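Glyoxalase/bleomycin resistance protein/dioxygenase (PDB 4HC5) belongs to the glyoxalase/bleomycin resistance protein/dioxygenase superfamily and may act as a dioxygenase, although its substrate is not established. Local coordinates at residues A17-S22 against F120-G125; V32-F37 against R100-T105. All coordinates share one frame; numbering follows the deposited sequence. Where two conformers were deposited one is given.

The two contacts lie in a vicinal oxygen chelate fold with two four-stranded mixed sheets, each of strand order 1-4-3-2. The centres of contact 1 (17-22 with 120-125) and contact 2 (32-37 with 100-105) are about 12 Å apart, and both segments of contact 2 fall between those of contact 1 in the sequence. Strand 13-20 runs on toward helix 24-34, whose end enters contact 2. S121 N lies 3.1 Å from T103 O, a probable hydrogen bond, and F120 packs on V102. The pair thus fastens the loop after strand 13-20 and the end of helix 24-34 to the turn after strand 116-121 and the loop before strand 103-110, neighbours in the other sheet.

Contact 1. Residues A17-S22 against F120-G125; sequences ATIIVS and FSDPDG. With GOL (glycerol), chain E.
D122 and I19 meet tip to tip, with OD2 of the aspartate 4.0 Å from CD1 of the isoleucine. The buried carboxylate is satisfied by nearby partners: Y31 OH at OD2 and N126 N at OD1, with a weak bond from D124 N to OD1. From D122 to G125 the chain makes a type I turn, closed by G125 N to D122 O. The D124 side chain crosses that of V21 at about a right angle, bringing OD2 to 3.4 Å from V21 CB. Both oxygens then grip S22. S22 N donates to D124 OD2 over 3.0 Å, nearly straight at 159° but from above the carboxylate plane. The S22 hydroxyl, placed between the backbone N and the carbonyl carbon (chi1 57°), donates from OG to D124 OD1 over 2.7 Å, on the syn lone pair. A glycerol, probably from the crystallisation liquor, bridges the two side chains by bonding from O1 to S22 OG and from O3 to D124 OD1. Held through two oxygens, the D124 carboxylate is fixed in rotation and fastens the turn after strand 116-121 to the loop that follows strand 13-20.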
loop_
_atom_site.group_PDB
_atom_site.type_symbol
_atom_site.label_atom_id
_atom_site.label_comp_id
_atom_site.label_asym_id
_atom_site.label_seq_id
_atom_site.Cartn_x
_atom_site.Cartn_y
_atom_site.Cartn_z
ATOM N N ALA A 17 2.809 -2.679 -0.588
ATOM C CA ALA A 17 2.979 -1.215 -0.629
ATOM C C ALA A 17 4.302 -0.916 0.117
ATOM O O ALA A 17 4.823 -1.778 0.815
ATOM C CB ALA A 17 1.807 -0.547 0.063
ATOM N N THR A 18 4.823 0.253 -0.095
ATOM C CA THR A 18 6.129 0.620 0.406
ATOM C C THR A 18 6.066 1.807 1.381
ATOM O O THR A 18 5.318 2.772 1.144
ATOM C CB THR A 18 7.090 0.972 -0.772
ATOM O OG1 THR A 18 7.114 -0.109 -1.697
ATOM C CG2 THR A 18 8.541 1.257 -0.342
ATOM N N ILE A 19 6.879 1.663 2.428
ATOM C CA ILE A 19 7.120 2.848 3.310
ATOM C C ILE A 19 8.635 3.146 3.189
ATOM O O ILE A 19 9.406 2.321 2.755
ATOM C CB ILE A 19 6.677 2.637 4.723
ATOM C CG1 ILE A 19 7.442 1.484 5.392
ATOM C CG2 ILE A 19 5.152 2.404 4.797
ATOM C CD1 ILE A 19 7.270 1.369 6.921
ATOM N N ILE A 20 8.991 4.340 3.545
ATOM C CA ILE A 20 10.389 4.809 3.535
ATOM C C ILE A 20 10.882 4.901 4.977
ATOM O O ILE A 20 10.308 5.612 5.784
ATOM C CB ILE A 20 10.478 6.143 2.773
ATOM C CG1 ILE A 20 9.765 6.132 1.402
ATOM C CG2 ILE A 20 11.964 6.546 2.577
ATOM C CD1 ILE A 20 10.278 5.148 0.370
ATOM N N VAL A 21 12.007 4.239 5.181
ATOM C CA VAL A 21 12.669 4.170 6.467
ATOM C C VAL A 21 14.116 4.651 6.334
ATOM O O VAL A 21 14.634 4.723 5.226
ATOM C CB VAL A 21 12.600 2.765 7.116
ATOM C CG1 VAL A 21 11.102 2.345 7.301
ATOM C CG2 VAL A 21 13.409 1.739 6.376
ATOM N N SER A 22 14.758 4.955 7.467
ATOM C CA SER A 22 16.160 5.424 7.406
ATOM C C SER A 22 17.183 4.290 7.523
ATOM O O SER A 22 18.353 4.440 7.131
ATOM C CB SER A 22 16.404 6.440 8.479
ATOM O OG SER A 22 16.114 5.968 9.776
ATOM N N PHE A 120 -0.850 5.844 15.042
ATOM C CA PHE A 120 0.445 5.630 15.645
ATOM C C PHE A 120 1.527 5.824 14.621
ATOM O O PHE A 120 1.300 5.814 13.397
ATOM C CB PHE A 120 0.554 4.300 16.362
ATOM C CG PHE A 120 0.733 3.142 15.433
ATOM C CD1 PHE A 120 1.981 2.735 15.056
ATOM C CD2 PHE A 120 -0.374 2.416 14.999
ATOM C CE1 PHE A 120 2.141 1.663 14.207
ATOM C CE2 PHE A 120 -0.195 1.353 14.135
ATOM C CZ PHE A 120 1.046 0.978 13.761
ATOM N N SER A 121 2.726 5.993 15.101
ATOM C CA SER A 121 3.911 6.129 14.249
ATOM C C SER A 121 5.007 5.147 14.559
ATOM O O SER A 121 5.115 4.580 15.638
ATOM C CB SER A 121 4.517 7.530 14.390
ATOM O OG SER A 121 3.611 8.568 13.997
ATOM N N ASP A 122 5.808 4.914 13.493
ATOM C CA ASP A 122 7.026 4.113 13.630
ATOM C C ASP A 122 8.176 5.059 14.124
ATOM O O ASP A 122 7.990 6.263 14.252
ATOM C CB ASP A 122 7.359 3.315 12.370
ATOM C CG ASP A 122 7.957 4.117 11.251
ATOM O OD1 ASP A 122 8.208 5.299 11.360
ATOM O OD2 ASP A 122 8.176 3.427 10.195
ATOM N N PRO A 123 9.386 4.498 14.295
ATOM C CA PRO A 123 10.485 5.361 14.796
ATOM C C PRO A 123 10.901 6.489 13.880
ATOM O O PRO A 123 11.540 7.429 14.306
ATOM C CB PRO A 123 11.621 4.362 14.996
ATOM C CG PRO A 123 10.866 3.110 15.354
ATOM C CD PRO A 123 9.710 3.072 14.387
ATOM N N ASP A 124 10.652 6.324 12.598
ATOM C CA ASP A 124 10.954 7.357 11.584
ATOM C C ASP A 124 9.850 8.386 11.427
ATOM O O ASP A 124 9.945 9.267 10.597
ATOM C CB ASP A 124 11.274 6.761 10.237
ATOM C CG ASP A 124 12.685 6.183 10.113
ATOM O OD1 ASP A 124 13.667 6.921 10.384
ATOM O OD2 ASP A 124 12.784 4.971 9.759
ATOM N N GLY A 125 8.782 8.226 12.198
ATOM C CA GLY A 125 7.688 9.133 12.084
ATOM C C GLY A 125 6.655 8.817 10.989
ATOM O O GLY A 125 5.762 9.641 10.713
HETATM C C1 GOL E . 16.266 4.597 12.986
HETATM O O1 GOL E . 17.182 4.841 11.955
HETATM C C2 GOL E . 16.126 5.950 13.784
HETATM O O2 GOL E . 17.127 7.050 13.792
HETATM C C3 GOL E . 14.754 6.526 13.372
HETATM O O3 GOL E . 14.901 7.844 12.862
#

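Contact 2. Residues V32-F37 against R100-T105; sequences VNTLGF and RGVTFT
The guanidinium of R100 meets the carbonyl of T34 with its edge: T34 O lies in the guanidinium plane, 2.8 Å from R100 NH2. The bond is moderately bent (N-H...O 148°), and the donor sits above the carbonyl plane, off the lone pairs. N33 O comes up obliquely to the same group and is more distant. On the other flat group, the F37 ring, L35 O lies at the edge in the ring plane, within the same segment. An extended arginine chain, with chi2 and chi3 both near 180°, carries the guanidinium past T34, the two side chains sliding by in opposite directions. Nearer the backbone, R100 CB lies 4.0 Å from T34 CG2. With T34 chi1 at -60°, OG1 sits beside the backbone N and CG2 is anti to it; this methyl also presses on V102 CG2 at 3.4 Å, tighter than usual for two carbons. Deeper in, L35 CD2 makes a loose apolar contact with V102 CG2 at 4.5 Å. Both backbones turn at glycines of positive phi, G36 after helix 24-34 and G101 in a Schellman motif after helix 90-99. The contact joins the residues just after helix 90-99 to the end of helix 24-34, with L97 touching both L35 and V102, while M10 of the second subunit packs on R100.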
loop_
_atom_site.group_PDB
_atom_site.type_symbol
_atom_site.label_atom_id
_atom_site.label_comp_id
_atom_site.label_asym_id
_atom_site.label_seq_id
_atom_site.Cartn_x
_atom_site.Cartn_y
_atom_site.Cartn_z
ATOM N N VAL A 32 8.892 -6.307 13.131
ATOM C CA VAL A 32 8.826 -7.698 13.515
ATOM C C VAL A 32 8.606 -7.794 15.072
ATOM O O VAL A 32 7.644 -8.431 15.546
ATOM C CB VAL A 32 10.073 -8.504 13.062
ATOM C CG1 VAL A 32 10.079 -9.924 13.698
ATOM C CG2 VAL A 32 10.117 -8.515 11.535
ATOM N N ASN A 33 9.497 -7.201 15.842
ATOM C CA ASN A 33 9.471 -7.409 17.308
ATOM C C ASN A 33 8.486 -6.564 18.067
ATOM O O ASN A 33 8.029 -6.909 19.124
ATOM C CB ASN A 33 10.888 -7.280 17.830
ATOM C CG ASN A 33 11.740 -8.361 17.281
ATOM O OD1 ASN A 33 11.311 -9.510 17.230
ATOM N ND2 ASN A 33 12.933 -7.991 16.797
ATOM N N THR A 34 8.243 -5.370 17.571
ATOM C CA THR A 34 7.291 -4.485 18.214
ATOM C C THR A 34 5.851 -4.662 17.675
ATOM O O THR A 34 4.918 -4.823 18.454
ATOM C CB THR A 34 7.709 -3.018 18.243
ATOM O OG1 THR A 34 8.964 -2.883 18.953
ATOM C CG2 THR A 34 6.617 -2.091 18.879
ATOM N N LEU A 35 5.685 -4.627 16.346
ATOM C CA LEU A 35 4.356 -4.774 15.745
ATOM C C LEU A 35 3.910 -6.194 15.512
ATOM O O LEU A 35 2.755 -6.449 15.203
ATOM C CB LEU A 35 4.154 -3.952 14.487
ATOM C CG LEU A 35 4.332 -2.432 14.591
ATOM C CD1 LEU A 35 3.970 -1.760 13.268
ATOM C CD2 LEU A 35 3.568 -1.841 15.775
ATOM N N GLY A 36 4.825 -7.124 15.593
ATOM C CA GLY A 36 4.435 -8.531 15.405
ATOM C C GLY A 36 4.331 -9.034 13.971
ATOM O O GLY A 36 3.810 -10.129 13.711
ATOM N N PHE A 37 4.856 -8.250 13.033
ATOM C CA PHE A 37 4.880 -8.729 11.645
ATOM C C PHE A 37 5.949 -9.835 11.503
ATOM O O PHE A 37 6.804 -10.020 12.368
ATOM C CB PHE A 37 5.247 -7.620 10.676
ATOM C CG PHE A 37 4.197 -6.544 10.437
ATOM C CD1 PHE A 37 3.468 -5.965 11.440
ATOM C CD2 PHE A 37 3.969 -6.062 9.173
ATOM C CE1 PHE A 37 2.552 -4.919 11.187
ATOM C CE2 PHE A 37 3.114 -5.010 8.926
ATOM C CZ PHE A 37 2.390 -4.445 9.917
ATOM N N ARG A 100 5.184 -1.326 24.801
ATOM C CA ARG A 100 6.320 -1.671 23.956
ATOM C C ARG A 100 7.025 -0.426 23.413
ATOM O O ARG A 100 8.011 -0.515 22.695
ATOM C CB ARG A 100 5.951 -2.597 22.815
ATOM C CG ARG A 100 5.572 -3.984 23.236
ATOM C CD ARG A 100 5.198 -4.861 22.071
ATOM N NE ARG A 100 4.713 -6.156 22.469
ATOM C CZ ARG A 100 4.222 -7.049 21.661
ATOM N NH1 ARG A 100 3.812 -8.191 22.161
ATOM N NH2 ARG A 100 4.181 -6.807 20.360
ATOM N N GLY A 101 6.470 0.714 23.774
ATOM C CA GLY A 101 7.058 2.044 23.440
ATOM C C GLY A 101 6.586 2.759 22.204
ATOM O O GLY A 101 7.156 3.752 21.776
ATOM N N VAL A 102 5.486 2.266 21.653
ATOM C CA VAL A 102 4.913 2.925 20.461
ATOM C C VAL A 102 4.255 4.213 20.871
ATOM O O VAL A 102 3.521 4.318 21.860
ATOM C CB VAL A 102 3.906 2.001 19.734
ATOM C CG1 VAL A 102 3.258 2.668 18.549
ATOM C CG2 VAL A 102 4.655 0.715 19.252
ATOM N N THR A 103 4.420 5.168 19.976
ATOM C CA THR A 103 3.773 6.504 20.042
ATOM C C THR A 103 2.457 6.559 19.362
ATOM O O THR A 103 2.422 6.432 18.150
ATOM C CB THR A 103 4.700 7.608 19.404
ATOM O OG1 THR A 103 5.953 7.596 20.110
ATOM C CG2 THR A 103 4.115 8.969 19.529
ATOM N N PHE A 104 1.404 6.726 20.136
ATOM C CA PHE A 104 0.038 6.948 19.615
ATOM C C PHE A 104 -0.329 8.406 19.769
ATOM O O PHE A 104 0.176 9.114 20.683
ATOM C CB PHE A 104 -0.990 6.164 20.404
ATOM C CG PHE A 104 -0.969 4.709 20.165
ATOM C CD1 PHE A 104 -0.153 3.825 20.846
ATOM C CD2 PHE A 104 -1.805 4.181 19.179
ATOM C CE1 PHE A 104 -0.128 2.509 20.539
ATOM C CE2 PHE A 104 -1.800 2.828 18.893
ATOM C CZ PHE A 104 -0.947 1.983 19.566
ATOM N N THR A 105 -1.219 8.897 18.915
ATOM C CA THR A 105 -1.702 10.263 19.025
ATOM C C THR A 105 -2.685 10.474 20.221
ATOM O O THR A 105 -2.782 11.568 20.764
ATOM C CB THR A 105 -2.318 10.765 17.727
ATOM O OG1 THR A 105 -3.404 9.948 17.386
ATOM C CG2 THR A 105 -1.288 10.775 16.597
#